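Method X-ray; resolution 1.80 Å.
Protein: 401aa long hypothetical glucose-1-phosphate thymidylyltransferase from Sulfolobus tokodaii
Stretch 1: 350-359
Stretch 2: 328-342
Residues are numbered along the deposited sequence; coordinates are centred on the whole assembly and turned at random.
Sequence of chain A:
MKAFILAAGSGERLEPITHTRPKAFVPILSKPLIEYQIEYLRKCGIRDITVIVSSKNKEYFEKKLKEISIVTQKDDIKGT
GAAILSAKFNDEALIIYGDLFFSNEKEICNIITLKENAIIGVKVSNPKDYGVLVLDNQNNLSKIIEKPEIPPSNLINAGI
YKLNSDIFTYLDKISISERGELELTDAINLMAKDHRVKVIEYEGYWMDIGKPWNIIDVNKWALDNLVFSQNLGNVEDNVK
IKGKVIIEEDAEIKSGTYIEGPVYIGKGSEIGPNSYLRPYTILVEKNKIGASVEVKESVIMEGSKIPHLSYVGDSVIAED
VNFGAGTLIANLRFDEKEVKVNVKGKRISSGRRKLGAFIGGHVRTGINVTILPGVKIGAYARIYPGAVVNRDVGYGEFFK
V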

# COMPACT_ATOMS: atom_id res chain seq x y z
N SER A 350 11.84 10.77 -1.80
CA SER A 350 10.49 10.47 -1.48
C SER A 350 9.57 11.53 -2.03
O SER A 350 8.35 11.37 -2.00
CB SER A 350 10.37 10.47 0.04
OG SER A 350 10.49 11.80 0.50
N GLY A 351 10.14 12.65 -2.45
CA GLY A 351 9.32 13.80 -2.81
C GLY A 351 8.83 14.59 -1.61
O GLY A 351 8.12 15.58 -1.77
N ARG A 352 9.23 14.18 -0.40
CA ARG A 352 8.71 14.81 0.80
C ARG A 352 9.83 15.50 1.55
O ARG A 352 10.91 14.95 1.72
CB ARG A 352 7.98 13.81 1.68
CG ARG A 352 6.75 13.17 1.04
CD ARG A 352 6.30 11.97 1.86
NE ARG A 352 5.98 12.34 3.25
CZ ARG A 352 4.75 12.41 3.78
NH1 ARG A 352 3.67 12.13 3.06
NH2 ARG A 352 4.62 12.78 5.05
N ARG A 353 9.53 16.72 1.96
CA ARG A 353 10.44 17.56 2.70
C ARG A 353 10.43 17.06 4.14
O ARG A 353 11.48 17.04 4.80
CB ARG A 353 9.96 19.03 2.65
CG ARG A 353 11.01 20.08 3.15
CD ARG A 353 10.36 21.31 3.87
NE ARG A 353 11.38 22.10 4.58
CZ ARG A 353 11.19 22.80 5.70
NH1 ARG A 353 9.99 22.83 6.29
NH2 ARG A 353 12.23 23.47 6.24
N LYS A 354 9.23 16.70 4.59
CA LYS A 354 8.98 15.98 5.89
C LYS A 354 8.65 14.47 5.75
O LYS A 354 7.60 14.03 5.21
CB LYS A 354 7.87 16.65 6.69
CG LYS A 354 8.21 18.08 7.14
CD LYS A 354 7.73 18.26 8.56
CE LYS A 354 8.49 19.33 9.28
NZ LYS A 354 7.63 20.53 9.15
N LEU A 355 9.56 13.66 6.26
CA LEU A 355 9.39 12.23 6.20
C LEU A 355 10.17 11.66 7.38
O LEU A 355 11.32 11.98 7.56
CB LEU A 355 9.90 11.67 4.87
CG LEU A 355 9.73 10.14 4.77
CD1 LEU A 355 8.22 9.80 4.82
CD2 LEU A 355 10.35 9.65 3.51
N GLY A 356 9.51 10.90 8.22
CA GLY A 356 10.20 10.22 9.29
C GLY A 356 10.59 8.84 8.86
O GLY A 356 11.34 8.67 7.87
N ALA A 357 10.16 7.86 9.64
CA ALA A 357 10.74 6.56 9.57
C ALA A 357 9.80 5.44 9.14
O ALA A 357 8.62 5.57 9.27
CB ALA A 357 11.45 6.24 10.93
N PHE A 358 10.38 4.33 8.65
CA PHE A 358 9.62 3.11 8.34
C PHE A 358 10.05 1.91 9.22
O PHE A 358 11.16 1.40 9.10
CB PHE A 358 9.79 2.82 6.86
CG PHE A 358 9.43 3.99 6.00
CD1 PHE A 358 8.12 4.35 5.85
CD2 PHE A 358 10.40 4.74 5.34
CE1 PHE A 358 7.75 5.43 5.08
CE2 PHE A 358 10.02 5.79 4.54
CZ PHE A 358 8.68 6.13 4.41
N ILE A 359 9.15 1.54 10.13
CA ILE A 359 9.45 0.58 11.21
C ILE A 359 8.73 -0.78 11.01
O ILE A 359 7.49 -0.84 11.03
CB ILE A 359 9.01 1.15 12.54
CG1 ILE A 359 9.46 2.62 12.74
CG2 ILE A 359 9.39 0.21 13.71
CD1 ILE A 359 10.95 2.94 13.05
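Stretch 2, residues 328-342: LIANLRFDEKEVKVN

Stretch 1 is mostly loop and becomes strand at Phe-358 and Ile-359. Stretch 2 begins as strand at Leu-328 and Ile-329, loops outward, and returns to strand, which Val-341 and Asn-342 carry onward. A type I beta turn from Arg-333 to Glu-336 forms the bend, closed by Glu-336 N to Arg-333 O at 2.8 Å. The first leg runs antiparallel to Lys-354 to Ala-357, and the second antiparallel to Ser-350 to Arg-353. On the first leg, Asn-331 CA lies 4.1 Å from Gly-356 CA. On the second, Glu-338 CA lies 4.4 Å from Arg-353 CA, and Lys-340 CA lies 5.7 Å from Ser-350 CA.

Backbone hydrogen bonds hold each leg. Leu-355 N donates to Asn-331 O at 2.9 Å. Val-339 N donates to Arg-352 O at 2.9 Å, nearly straight at 176°. Ser-350 N reaches Val-339 O at 3.0 Å. Val-339 O also accepts Ser-350 OG at 2.9 Å, so one carbonyl takes both donors of this serine. Gly-356 CA makes a CA-H...O contact with Ala-330 O at 3.4 Å. A CB on Gly-356 would clash with Ile-329 CG2.

Several apolar side chains meet across the two stretches. Val-339 points toward stretch 1, and its CB lies 3.8 Å from Leu-355 CB. Leu-355 CD2 packs on Val-341 CG2 at 3.7 Å. Val-341 CG2 also meets the edge of the Phe-358 ring, 4.1 Å from Phe-358 CE2. Ala-357 CB rests 3.8 Å from Ile-329 CG2.

The CA-to-CB bond of Arg-353 points away, but the side-chain end comes nearer. Arg-353 NE donates to Glu-336 O at 3.2 Å. Leu-332 CD1 covers one guanidinium face, 3.7 Å from Arg-353 CZ. Glu-336 OE1 lies at the guanidinium edge and forms a salt bridge with Arg-353 NH2, modelled too close for its exact length to be trusted.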

# COMPACT_ATOMS: atom_id res chain seq x y z
N LEU A 328 12.30 9.11 19.51
CA LEU A 328 11.88 10.34 18.88
C LEU A 328 12.29 10.01 17.48
O LEU A 328 13.29 9.41 17.26
CB LEU A 328 12.67 11.59 19.23
CG LEU A 328 12.79 11.78 20.72
CD1 LEU A 328 13.48 12.87 21.14
CD2 LEU A 328 11.28 12.28 20.86
N ILE A 329 11.40 10.23 16.55
CA ILE A 329 11.69 10.21 15.14
C ILE A 329 11.86 11.61 14.60
O ILE A 329 11.07 12.51 14.85
CB ILE A 329 10.54 9.48 14.34
CG1 ILE A 329 10.32 8.09 14.95
CG2 ILE A 329 10.96 9.46 12.80
CD1 ILE A 329 9.32 7.26 14.25
N ALA A 330 12.90 11.81 13.80
CA ALA A 330 13.11 13.07 13.17
C ALA A 330 12.39 13.03 11.83
O ALA A 330 12.46 12.03 11.15
CB ALA A 330 14.54 13.18 12.93
N ASN A 331 11.74 14.12 11.41
CA ASN A 331 11.10 14.10 10.10
C ASN A 331 11.61 15.17 9.14
O ASN A 331 11.00 15.40 8.09
CB ASN A 331 9.58 14.19 10.20
CG ASN A 331 9.14 15.26 11.08
OD1 ASN A 331 9.94 15.86 11.79
ND2 ASN A 331 7.85 15.48 11.10
N LEU A 332 12.73 15.79 9.47
CA LEU A 332 13.30 16.89 8.69
C LEU A 332 14.84 16.86 8.72
O LEU A 332 15.40 16.78 9.81
CB LEU A 332 12.81 18.18 9.29
CG LEU A 332 13.00 19.56 8.67
CD1 LEU A 332 11.99 19.71 7.54
CD2 LEU A 332 12.69 20.50 9.75
N ARG A 333 15.51 16.94 7.56
CA ARG A 333 16.99 16.95 7.48
C ARG A 333 17.54 18.32 7.94
O ARG A 333 16.83 19.35 7.81
CB ARG A 333 17.52 16.69 6.06
CG ARG A 333 17.17 15.36 5.38
CD ARG A 333 18.02 15.20 4.07
NE ARG A 333 19.46 15.25 4.37
CZ ARG A 333 20.22 14.22 4.78
NH1 ARG A 333 19.70 13.00 4.92
NH2 ARG A 333 21.52 14.41 5.05
N PHE A 334 18.80 18.35 8.42
CA PHE A 334 19.31 19.63 8.95
C PHE A 334 19.25 20.69 7.87
O PHE A 334 19.08 21.88 8.16
CB PHE A 334 20.64 19.56 9.77
CG PHE A 334 21.77 18.81 9.10
CD1 PHE A 334 22.85 19.52 8.53
CD2 PHE A 334 21.79 17.40 9.06
CE1 PHE A 334 23.96 18.82 7.90
CE2 PHE A 334 22.87 16.70 8.42
CZ PHE A 334 23.96 17.43 7.85
N ASP A 335 19.21 20.22 6.62
CA ASP A 335 19.22 21.07 5.42
C ASP A 335 17.91 21.13 4.65
O ASP A 335 17.88 21.59 3.53
CB ASP A 335 20.32 20.58 4.47
CG ASP A 335 20.13 19.13 4.06
OD1 ASP A 335 19.08 18.82 3.42
OD2 ASP A 335 21.04 18.33 4.41
N GLU A 336 16.85 20.58 5.24
CA GLU A 336 15.44 20.81 4.84
C GLU A 336 15.01 20.55 3.37
O GLU A 336 13.91 20.92 2.95
CB GLU A 336 14.97 22.14 5.45
CG GLU A 336 15.79 22.41 6.77
CD GLU A 336 15.30 23.55 7.68
OE1 GLU A 336 14.11 23.98 7.60
OE2 GLU A 336 16.14 23.98 8.52
N LYS A 337 15.85 19.84 2.62
CA LYS A 337 15.48 19.31 1.29
C LYS A 337 14.84 17.88 1.36
O LYS A 337 14.85 17.24 2.41
CB LYS A 337 16.71 19.25 0.37
CG LYS A 337 17.96 20.07 0.78
CD LYS A 337 19.25 19.24 0.50
CE LYS A 337 20.57 19.98 0.77
NZ LYS A 337 21.03 20.83 -0.36
N GLU A 338 14.33 17.40 0.22
CA GLU A 338 13.70 16.08 0.12
C GLU A 338 14.44 14.98 0.81
O GLU A 338 15.66 14.81 0.68
CB GLU A 338 13.49 15.68 -1.33
CG GLU A 338 12.59 16.65 -2.09
CD GLU A 338 12.13 16.12 -3.46
OE1 GLU A 338 12.84 15.27 -4.06
OE2 GLU A 338 11.05 16.59 -3.94
N VAL A 339 13.66 14.21 1.57
CA VAL A 339 14.19 13.05 2.26
C VAL A 339 14.34 11.88 1.29
O VAL A 339 13.38 11.49 0.65
CB VAL A 339 13.33 12.70 3.55
CG1 VAL A 339 13.91 11.49 4.29
CG2 VAL A 339 13.32 13.88 4.48
N LYS A 340 15.56 11.34 1.22
CA LYS A 340 15.87 10.13 0.48
C LYS A 340 15.63 8.87 1.32
O LYS A 340 15.74 8.89 2.56
CB LYS A 340 17.33 10.15 0.02
CG LYS A 340 17.84 11.46 -0.63
CD LYS A 340 17.53 11.50 -2.15
CE LYS A 340 18.54 12.28 -2.97
NZ LYS A 340 19.77 11.46 -3.09
N VAL A 341 15.31 7.77 0.62
CA VAL A 341 15.03 6.46 1.20
C VAL A 341 15.71 5.41 0.31
O VAL A 341 15.68 5.53 -0.91
CB VAL A 341 13.50 6.22 1.29
CG1 VAL A 341 13.16 4.92 1.99
CG2 VAL A 341 12.81 7.39 1.97
N ASN A 342 16.34 4.41 0.90
CA ASN A 342 16.87 3.32 0.13
C ASN A 342 15.74 2.42 -0.17
O ASN A 342 15.05 1.97 0.74
CB ASN A 342 17.92 2.57 0.92
CG ASN A 342 19.06 3.47 1.30
OD1 ASN A 342 19.55 4.25 0.47
ND2 ASN A 342 19.49 3.39 2.56